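Local coordinates for putative diflavin flavoprotein A 3 (Nostoc sp., PDB 3FNI) that probably mediates electron transfer from NADH to oxygen, reducing it to water, with this chain forming its flavodoxin-like domain, at residues Y15-R20 and K125-E130. Sequence-based numbering, arbitrary orientation.
Sequences YGYSDR and KQTPTE
Tyr17 holds its CG anti to the carbonyl carbon (chi1 -66°), which sends the ring across to Pro128, and Thr127 sets CG2 anti to its backbone N, close to the end of the same ring. The contact lies at the surface of a flavodoxin-like domain, a five-stranded parallel sheet with helices packed around it. It joins the start of helix 18-31 to the loop that leads into helix 130-152 and its first residue. In flavodoxins the loop between the first strand and first helix holds the FMN phosphate, as it probably does here. Tyr17 is the N-cap residue of helix 18-31. It also sits in a type II' turn from Tyr15 to Ser18.

The main interaction is a CH-pi contact. Pro128 CD lies over one face of the Tyr17 ring, 3.5 Å from its centroid and 18° off the normal. The proline carbon is offset toward one side of the ring, with 3.4 Å between Pro128 CD and Tyr17 CD2. Pro128 CG lies nearer the CB end of the ring, 3.7 Å from Tyr17 CG. Near the phenol end, Thr127 CG2 approaches Tyr17 OH at 3.4 Å. With an alanine here, the face that receives Pro128 CD is gone, which would probably leave a gap beside Thr127 CG2.

No direct hydrogen bond crosses between the segments. Arg20 and Glu130 form a long salt bridge, with 4.0 Å between Arg20 NH2 and Glu130 OE1. The guanidinium and carboxylate planes are 39° apart, so the groups do not meet as a flat pair. Tyr133 of helix 130-152 touches Tyr17, Arg20 and Pro128. A water in the plane of the Tyr17 ring links the two hydroxyls: it is 2.6 Å from Thr127 OG1 and makes a weak bond of 3.4 Å to Tyr17 OH.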
loop_
_atom_site.group_PDB
_atom_site.type_symbol
_atom_site.label_atom_id
_atom_site.label_comp_id
_atom_site.label_asym_id
_atom_site.label_seq_id
_atom_site.Cartn_x
_atom_site.Cartn_y
_atom_site.Cartn_z
ATOM N N TYR A 15 -0.243 11.723 -8.577
ATOM C CA TYR A 15 -0.775 12.617 -7.544
ATOM C C TYR A 15 0.345 12.866 -6.538
ATOM O O TYR A 15 0.813 11.936 -5.883
ATOM C CB TYR A 15 -1.986 11.995 -6.823
ATOM C CG TYR A 15 -2.394 12.735 -5.556
ATOM C CD1 TYR A 15 -2.621 12.040 -4.372
ATOM C CD2 TYR A 15 -2.484 14.131 -5.526
ATOM C CE1 TYR A 15 -2.912 12.698 -3.185
ATOM C CE2 TYR A 15 -2.779 14.809 -4.336
ATOM C CZ TYR A 15 -2.984 14.076 -3.164
ATOM O OH TYR A 15 -3.219 14.707 -1.958
ATOM N N GLY A 16 0.772 14.120 -6.420
ATOM C CA GLY A 16 1.848 14.443 -5.503
ATOM C C GLY A 16 3.096 13.658 -5.859
ATOM O O GLY A 16 3.374 13.426 -7.034
ATOM N N TYR A 17 3.848 13.239 -4.848
ATOM C CA TYR A 17 5.069 12.463 -5.062
ATOM C C TYR A 17 4.805 10.962 -4.945
ATOM O O TYR A 17 5.719 10.176 -4.693
ATOM C CB TYR A 17 6.118 12.875 -4.039
ATOM C CG TYR A 17 6.602 14.291 -4.217
ATOM C CD1 TYR A 17 7.611 14.592 -5.131
ATOM C CD2 TYR A 17 6.038 15.339 -3.487
ATOM C CE1 TYR A 17 8.048 15.900 -5.316
ATOM C CE2 TYR A 17 6.468 16.654 -3.665
ATOM C CZ TYR A 17 7.475 16.923 -4.581
ATOM O OH TYR A 17 7.915 18.215 -4.757
ATOM N N SER A 18 3.549 10.573 -5.134
ATOM C CA SER A 18 3.146 9.178 -5.029
ATOM C C SER A 18 3.958 8.226 -5.884
ATOM O O SER A 18 4.338 7.146 -5.441
ATOM C CB SER A 18 1.675 9.033 -5.402
ATOM O OG SER A 18 0.871 9.696 -4.462
ATOM N N ASP A 19 4.194 8.634 -7.124
ATOM C CA ASP A 19 4.940 7.830 -8.069
ATOM C C ASP A 19 6.341 7.500 -7.534
ATOM O O ASP A 19 6.753 6.342 -7.525
ATOM C CB ASP A 19 5.019 8.576 -9.409
ATOM C CG ASP A 19 3.714 8.510 -10.210
ATOM O OD1 ASP A 19 2.628 8.311 -9.621
ATOM O OD2 ASP A 19 3.774 8.678 -11.446
ATOM N N ARG A 20 7.063 8.513 -7.068
ATOM C CA ARG A 20 8.411 8.294 -6.552
ATOM C C ARG A 20 8.405 7.614 -5.182
ATOM O O ARG A 20 9.275 6.795 -4.884
ATOM C CB ARG A 20 9.169 9.623 -6.491
ATOM C CG ARG A 20 9.287 10.321 -7.849
ATOM C CD ARG A 20 10.053 11.625 -7.736
ATOM N NE ARG A 20 11.445 11.405 -7.348
ATOM C CZ ARG A 20 12.298 12.373 -7.026
ATOM N NH1 ARG A 20 11.902 13.639 -7.042
ATOM N NH2 ARG A 20 13.548 12.075 -6.688
ATOM N N LYS A 125 5.514 15.982 5.357
ATOM C CA LYS A 125 5.121 17.352 5.689
ATOM C C LYS A 125 5.853 18.320 4.767
ATOM O O LYS A 125 5.356 19.405 4.472
ATOM C CB LYS A 125 5.486 17.686 7.142
ATOM C CG LYS A 125 5.093 16.632 8.170
ATOM C CD LYS A 125 6.328 15.976 8.781
ATOM C CE LYS A 125 7.205 17.008 9.491
ATOM N NZ LYS A 125 8.421 16.402 10.107
ATOM N N GLN A 126 7.037 17.903 4.326
ATOM C CA GLN A 126 7.886 18.700 3.450
ATOM C C GLN A 126 8.216 17.938 2.170
ATOM O O GLN A 126 7.989 16.730 2.084
ATOM C CB GLN A 126 9.180 19.043 4.186
ATOM C CG GLN A 126 8.960 19.803 5.490
ATOM C CD GLN A 126 10.247 20.021 6.262
ATOM O OE1 GLN A 126 10.829 19.077 6.804
ATOM N NE2 GLN A 126 10.706 21.270 6.309
ATOM N N THR A 127 8.762 18.638 1.179
ATOM C CA THR A 127 9.129 18.002 -0.083
ATOM C C THR A 127 10.066 16.831 0.189
ATOM O O THR A 127 11.095 16.986 0.852
ATOM C CB THR A 127 9.823 18.996 -1.026
ATOM O OG1 THR A 127 8.916 20.062 -1.339
ATOM C CG2 THR A 127 10.257 18.298 -2.320
ATOM N N PRO A 128 9.724 15.640 -0.327
ATOM C CA PRO A 128 10.553 14.448 -0.120
ATOM C C PRO A 128 12.017 14.670 -0.475
ATOM O O PRO A 128 12.327 15.312 -1.474
ATOM C CB PRO A 128 9.899 13.406 -1.026
ATOM C CG PRO A 128 8.465 13.848 -1.069
ATOM C CD PRO A 128 8.596 15.339 -1.222
ATOM N N THR A 129 12.903 14.133 0.361
ATOM C CA THR A 129 14.349 14.228 0.172
ATOM C C THR A 129 14.858 12.809 -0.069
ATOM O O THR A 129 14.068 11.862 -0.090
ATOM C CB THR A 129 15.036 14.781 1.433
ATOM O OG1 THR A 129 14.789 13.897 2.533
ATOM C CG2 THR A 129 14.494 16.157 1.776
ATOM N N GLU A 130 16.167 12.645 -0.247
ATOM C CA GLU A 130 16.692 11.300 -0.455
ATOM C C GLU A 130 16.618 10.498 0.843
ATOM O O GLU A 130 16.657 9.274 0.815
ATOM C CB GLU A 130 18.133 11.336 -0.999
ATOM C CG GLU A 130 18.225 11.783 -2.464
ATOM C CD GLU A 130 17.282 11.003 -3.398
ATOM O OE1 GLU A 130 16.725 11.624 -4.339
ATOM O OE2 GLU A 130 17.101 9.777 -3.196
HETATM O O HOH W 1 6.597 20.421 -2.482
#